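Terminal oxygenase component of carbazole 1,9a-dioxygenase (Sphingomonas, PDB 3GKQ) probably catalyses the 1,9a-dioxygenation of carbazole at a nonheme iron, using electrons passed through its Rieske [2Fe-2S] cluster. Local coordinates at residues Pro275-Asp278 with Pro279-Gln283; Asn59-Gly63 with Val64-Ile68; Ala242-Gly246 with Gln247-Gln251. All blocks are in the same frame, centred on the assembly; numbering follows the deposited sequence.

Contact 1 of 3, residues Pro275-Asp278 with Pro279-Gln283; sequences PFPD and PTLTQ
Asp278 and Thr280 meet at the corner of the turn, where one carboxylate oxygen takes two donors from the same residue. Thr280 N reaches Asp278 OD1 at 2.9 Å on the anti side of the carboxylate, near its plane, while the hydroxyl Thr280 OG1 donates to the same oxygen from above that plane, also at 2.9 Å. With CG anti to its own nitrogen (chi1 -176°), Asp278 swings the carboxylate across Pro279 to meet them. This is an Asx turn laid over a type I beta turn from Asp278 to Leu281, which Leu281 N closes on Asp278 O at 2.8 Å. A further backbone bond runs from Phe276 N to Leu281 O. Leu281 CD1 packs on Pro277 CD at 3.9 Å, and Gln283 OE1 lies in the plane of the Phe276 ring, 3.3 Å from Phe276 CD1 at its edge. Were Asp278 an alanine, Thr280 N and OG1 would probably lose this acceptor, and Lys257 and Asn199 their carboxylate partner at OD2. Gln283 NE2 is bound by Asn331, and the Phe276 side chain lies about 7 Å from the bound iron(II) ion of the His186, His190 and Asp334 site. The turn links strand 270-274 to strand 282-289, with Pro277 and Leu281 packed against helix 308-328.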
# COMPACT_ATOMS: atom_id res chain seq x y z
N PRO A 275 40.04 1.01 15.74
CA PRO A 275 39.69 2.42 15.51
C PRO A 275 39.05 2.57 14.13
O PRO A 275 39.26 1.73 13.26
CB PRO A 275 41.04 3.12 15.60
CG PRO A 275 41.93 2.13 14.90
CD PRO A 275 41.48 0.79 15.48
N PHE A 276 38.28 3.63 13.93
CA PHE A 276 37.63 3.85 12.64
C PHE A 276 36.84 5.15 12.70
O PHE A 276 36.28 5.50 13.74
CB PHE A 276 36.69 2.67 12.34
CG PHE A 276 36.21 2.62 10.92
CD1 PHE A 276 35.10 3.36 10.52
CD2 PHE A 276 36.91 1.89 9.97
CE1 PHE A 276 34.70 3.38 9.18
CE2 PHE A 276 36.52 1.90 8.63
CZ PHE A 276 35.42 2.64 8.23
N PRO A 277 36.79 5.90 11.58
CA PRO A 277 37.38 5.65 10.27
C PRO A 277 38.85 6.09 10.18
O PRO A 277 39.40 6.25 9.09
CB PRO A 277 36.49 6.46 9.34
CG PRO A 277 36.23 7.68 10.17
CD PRO A 277 35.94 7.10 11.54
N ASP A 278 39.46 6.31 11.34
CA ASP A 278 40.85 6.75 11.40
C ASP A 278 41.44 6.23 12.70
O ASP A 278 40.71 6.01 13.68
CB ASP A 278 40.93 8.28 11.35
CG ASP A 278 42.36 8.79 11.32
OD1 ASP A 278 43.00 8.89 12.39
OD2 ASP A 278 42.86 9.08 10.21
N PRO A 279 42.76 5.99 12.73
CA PRO A 279 43.41 5.49 13.95
C PRO A 279 43.15 6.36 15.18
O PRO A 279 43.32 5.91 16.31
CB PRO A 279 44.88 5.46 13.55
CG PRO A 279 44.82 5.12 12.10
CD PRO A 279 43.70 6.01 11.60
N THR A 280 42.75 7.61 14.96
CA THR A 280 42.48 8.52 16.07
C THR A 280 41.00 8.60 16.43
O THR A 280 40.61 9.43 17.25
CB THR A 280 42.95 9.95 15.74
OG1 THR A 280 42.18 10.46 14.65
CG2 THR A 280 44.44 9.96 15.36
N LEU A 281 40.19 7.75 15.81
CA LEU A 281 38.75 7.77 16.07
C LEU A 281 38.16 6.40 16.36
O LEU A 281 38.76 5.37 16.04
CB LEU A 281 38.02 8.37 14.87
CG LEU A 281 38.42 9.79 14.46
CD1 LEU A 281 37.74 10.16 13.15
CD2 LEU A 281 38.04 10.76 15.57
N THR A 282 36.99 6.39 16.98
CA THR A 282 36.27 5.16 17.30
C THR A 282 34.83 5.37 16.86
O THR A 282 34.22 6.39 17.18
CB THR A 282 36.30 4.85 18.81
OG1 THR A 282 37.64 4.59 19.22
CG2 THR A 282 35.45 3.62 19.11
N GLN A 283 34.29 4.42 16.11
CA GLN A 283 32.92 4.54 15.65
C GLN A 283 31.95 3.65 16.41
O GLN A 283 32.24 2.48 16.68
CB GLN A 283 32.84 4.23 14.15
CG GLN A 283 31.48 4.52 13.55
CD GLN A 283 31.50 4.53 12.04
OE1 GLN A 283 32.44 5.05 11.44
NE2 GLN A 283 30.47 3.97 11.42

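Contact 2 of 3, residues Asn59-Gly63 with Val64-Ile68; sequences NRVDG and VVHAI
Arg60 and Val65 pair across a tight beta hairpin of the Rieske domain, whose strands 54-61 and 64-69 are joined by a type I' turn from Val61 to Val64. The packed side is theirs. Val65 CG2 sits over one face of the Arg60 guanidinium, toward its rim, 3.4 Å from Arg60 NH2. The arginine chain, bent at chi3 (-111°), curls back so that NE donates to Gly63 O at 3.1 Å, with that oxygen close to the guanidinium plane; NH2 forms a salt bridge with Glu131 and NH1 binds Val41 O, so the group is gripped at all three nitrogens. Val65 also packs on strands 129-132 and 135-140. Between the strands, His66 N donates almost straight to Asn59 O at 2.8 Å, and Val61 N to Val64 O at 2.9 Å.

The turn end is looser. Asp62, Gly63 and Val64 are exposed there, though Glu43 binds the backbone nitrogens of Asp62 and Gly63, and the partly exposed His66 ring comes no nearer to Val61 than 4.2 Å, from His66 CD2 to Val61 CB. A water links these two residues: it donates to Val61 O at 2.6 Å and lies in the plane of the His66 ring, 2.9 Å from His66 NE2.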
# COMPACT_ATOMS: atom_id res chain seq x y z
N ASN A 59 10.34 16.69 25.36
CA ASN A 59 10.36 18.13 25.59
C ASN A 59 11.42 18.43 26.64
O ASN A 59 11.71 17.60 27.50
CB ASN A 59 9.00 18.66 26.05
CG ASN A 59 8.94 20.18 26.07
OD1 ASN A 59 9.61 20.85 25.27
ND2 ASN A 59 8.14 20.74 26.96
N ARG A 60 12.00 19.62 26.54
CA ARG A 60 13.02 20.05 27.48
C ARG A 60 12.44 21.21 28.30
O ARG A 60 12.09 22.25 27.75
CB ARG A 60 14.27 20.49 26.72
CG ARG A 60 15.36 21.10 27.57
CD ARG A 60 16.66 21.12 26.80
NE ARG A 60 17.60 20.17 27.39
CZ ARG A 60 18.26 19.24 26.72
NH1 ARG A 60 18.10 19.09 25.41
NH2 ARG A 60 19.08 18.44 27.37
N VAL A 61 12.33 20.99 29.60
CA VAL A 61 11.78 21.99 30.51
C VAL A 61 12.84 22.31 31.56
O VAL A 61 13.26 21.44 32.33
CB VAL A 61 10.52 21.46 31.21
CG1 VAL A 61 9.92 22.55 32.10
CG2 VAL A 61 9.50 21.01 30.17
N ASP A 62 13.26 23.58 31.59
CA ASP A 62 14.29 24.02 32.52
C ASP A 62 15.53 23.15 32.33
O ASP A 62 16.10 22.64 33.29
CB ASP A 62 13.80 23.93 33.97
CG ASP A 62 12.67 24.90 34.27
OD1 ASP A 62 12.69 26.02 33.72
OD2 ASP A 62 11.76 24.54 35.05
N GLY A 63 15.90 22.97 31.07
CA GLY A 63 17.08 22.18 30.74
C GLY A 63 16.97 20.67 30.89
O GLY A 63 17.88 19.95 30.49
N VAL A 64 15.87 20.19 31.46
CA VAL A 64 15.69 18.75 31.66
C VAL A 64 14.76 18.10 30.64
O VAL A 64 13.64 18.57 30.43
CB VAL A 64 15.16 18.45 33.08
CG1 VAL A 64 15.02 16.95 33.29
CG2 VAL A 64 16.10 19.04 34.12
N VAL A 65 15.22 17.02 30.01
CA VAL A 65 14.43 16.32 29.01
C VAL A 65 13.42 15.37 29.64
O VAL A 65 13.76 14.57 30.51
CB VAL A 65 15.33 15.49 28.04
CG1 VAL A 65 14.46 14.79 26.99
CG2 VAL A 65 16.35 16.39 27.37
N HIS A 66 12.17 15.47 29.19
CA HIS A 66 11.11 14.60 29.69
C HIS A 66 10.51 13.86 28.50
O HIS A 66 10.56 14.35 27.37
CB HIS A 66 10.03 15.42 30.40
CG HIS A 66 10.51 16.07 31.66
ND1 HIS A 66 10.90 15.35 32.77
CD2 HIS A 66 10.68 17.37 31.98
CE1 HIS A 66 11.30 16.18 33.72
NE2 HIS A 66 11.18 17.41 33.26
N ALA A 67 9.95 12.69 28.76
CA ALA A 67 9.35 11.87 27.71
C ALA A 67 8.04 11.24 28.18
O ALA A 67 8.00 10.60 29.22
CB ALA A 67 10.34 10.78 27.28
N ILE A 68 6.99 11.44 27.40
CA ILE A 68 5.67 10.90 27.72
C ILE A 68 5.08 10.21 26.50
O ILE A 68 5.48 10.47 25.36
CB ILE A 68 4.69 12.03 28.14
CG1 ILE A 68 4.56 13.05 26.99
CG2 ILE A 68 5.17 12.71 29.43
CD1 ILE A 68 3.54 14.16 27.23
O HOH W 1 11.82 20.08 34.04

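Contact 3 of 3, residues Ala242-Gly246 with Gln247-Gln251; sequences ATIEG and QPAIQ
Ile244 and Ala249 make the closest side-chain contact of this hairpin, the methyl of Ala249 lying against the flank of the isoleucine. Ala249 CB is 3.5 Å from Ile244 CG1 and 3.6 Å from Ile244 CD1, so it touches the longer branch along its length. That branch is placed by chi1 of -70°, which sets CG1 beside the backbone nitrogen and anti to the carbonyl carbon, and by an extended chi2. Farther from the turn, Ala242 and Ile250 share the same face as Ile244 and Gln247, but their approach is slacker: Ala242 CB meets the short branch of Ile250, at CG2, only at 4.3 Å, while the rest of the isoleucine leads away. Thr243 behaves differently. Its side chain diverges from Pro248, and its CB stands just 3.0 Å from Gln247 O, with CG2 beside the same carbonyl.

What brings the methyl of Ala249 round toward the first strand is an extra residue in the second. Ala249 and Ile250 both face Ala242, and the carbonyl of Ala242 receives Ile250 N in its plane at 3.2 Å and, more weakly, Ala249 N. Ala242 N returns a bond to Ile250 O, so the pairing continues beyond the bulge with its register shifted by one. At the tip, Ile244 and Gln247 exchange backbone bonds in both directions, and Gln247 folds back over Gly246.

The projecting end belongs to an interface. Tyr86 of the second subunit packs on Ile244, Ala249 and Ile250, while Glu245 forms a salt bridge with Arg101 of that subunit and its backbone nitrogen is hydrogen-bonded to Asp109 of the second subunit. The arrangement is a type I' beta hairpin carrying a classic beta bulge, used here as an arm between subunits of the trimer.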
# COMPACT_ATOMS: atom_id res chain seq x y z
N ALA A 242 42.38 -11.67 -4.97
CA ALA A 242 41.71 -12.95 -5.13
C ALA A 242 41.55 -13.33 -6.59
O ALA A 242 41.45 -12.47 -7.46
CB ALA A 242 40.34 -12.92 -4.44
N THR A 243 41.51 -14.63 -6.85
CA THR A 243 41.37 -15.16 -8.19
C THR A 243 40.02 -15.84 -8.42
O THR A 243 39.29 -16.16 -7.47
CB THR A 243 42.44 -16.21 -8.48
OG1 THR A 243 42.33 -17.26 -7.52
CG2 THR A 243 43.84 -15.59 -8.39
N ILE A 244 39.71 -16.06 -9.69
CA ILE A 244 38.49 -16.75 -10.08
C ILE A 244 38.92 -17.87 -11.01
O ILE A 244 39.48 -17.63 -12.08
CB ILE A 244 37.50 -15.82 -10.82
CG1 ILE A 244 36.91 -14.81 -9.83
CG2 ILE A 244 36.40 -16.65 -11.47
CD1 ILE A 244 35.99 -13.80 -10.48
N GLU A 245 38.67 -19.10 -10.58
CA GLU A 245 39.04 -20.28 -11.35
C GLU A 245 40.52 -20.20 -11.76
O GLU A 245 40.87 -20.39 -12.93
CB GLU A 245 38.11 -20.42 -12.57
CG GLU A 245 36.64 -20.56 -12.14
CD GLU A 245 35.72 -21.01 -13.26
OE1 GLU A 245 35.52 -20.24 -14.21
OE2 GLU A 245 35.20 -22.14 -13.17
N GLY A 246 41.36 -19.91 -10.78
CA GLY A 246 42.80 -19.84 -10.99
C GLY A 246 43.36 -18.59 -11.66
O GLY A 246 44.57 -18.41 -11.68
N GLN A 247 42.49 -17.74 -12.20
CA GLN A 247 42.95 -16.53 -12.89
C GLN A 247 42.79 -15.23 -12.11
O GLN A 247 41.91 -15.11 -11.25
CB GLN A 247 42.20 -16.40 -14.22
CG GLN A 247 42.34 -17.61 -15.13
CD GLN A 247 43.79 -17.91 -15.45
OE1 GLN A 247 44.53 -17.04 -15.89
NE2 GLN A 247 44.21 -19.16 -15.22
N PRO A 248 43.64 -14.23 -12.41
CA PRO A 248 43.61 -12.93 -11.73
C PRO A 248 42.22 -12.32 -11.88
O PRO A 248 41.68 -12.25 -12.99
CB PRO A 248 44.65 -12.12 -12.50
CG PRO A 248 45.63 -13.16 -12.96
CD PRO A 248 44.71 -14.26 -13.42
N ALA A 249 41.63 -11.86 -10.78
CA ALA A 249 40.30 -11.28 -10.86
C ALA A 249 40.17 -9.92 -10.19
O ALA A 249 39.74 -8.96 -10.83
CB ALA A 249 39.28 -12.25 -10.27
N ILE A 250 40.54 -9.83 -8.92
CA ILE A 250 40.39 -8.58 -8.21
C ILE A 250 41.42 -8.38 -7.10
O ILE A 250 42.01 -9.34 -6.60
CB ILE A 250 38.95 -8.48 -7.63
CG1 ILE A 250 38.68 -7.08 -7.08
CG2 ILE A 250 38.78 -9.52 -6.54
CD1 ILE A 250 37.22 -6.84 -6.73
N GLN A 251 41.63 -7.13 -6.71
CA GLN A 251 42.58 -6.79 -5.66
C GLN A 251 41.94 -5.88 -4.62
O GLN A 251 41.02 -5.13 -4.93
CB GLN A 251 43.78 -6.03 -6.26
CG GLN A 251 44.52 -6.76 -7.37
CD GLN A 251 45.55 -5.86 -8.04
OE1 GLN A 251 45.21 -4.81 -8.59
NE2 GLN A 251 46.81 -6.27 -7.99

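How the contacts relate
From the N terminus, contact 2 comes first, closing the hairpin of strands 54-61 and 64-69 in the Rieske domain. Contact 3 follows far along the chain, at the turn between strands 236-244 and 247-251, and contact 1 comes soon after it, between strands 270-274 and 282-289. All three are local closures set in series; none nests in or crosses another. Contacts 1 and 3 both belong to the ring-hydroxylase part of the chain, yet their nearest atoms are about 16 Å apart. Contacts 2 and 3 lie on opposite sides of the chain's centre, their own centres about 58 Å apart: one within the electron-transfer domain, one reaching a neighbouring subunit, with contact 1 near the iron.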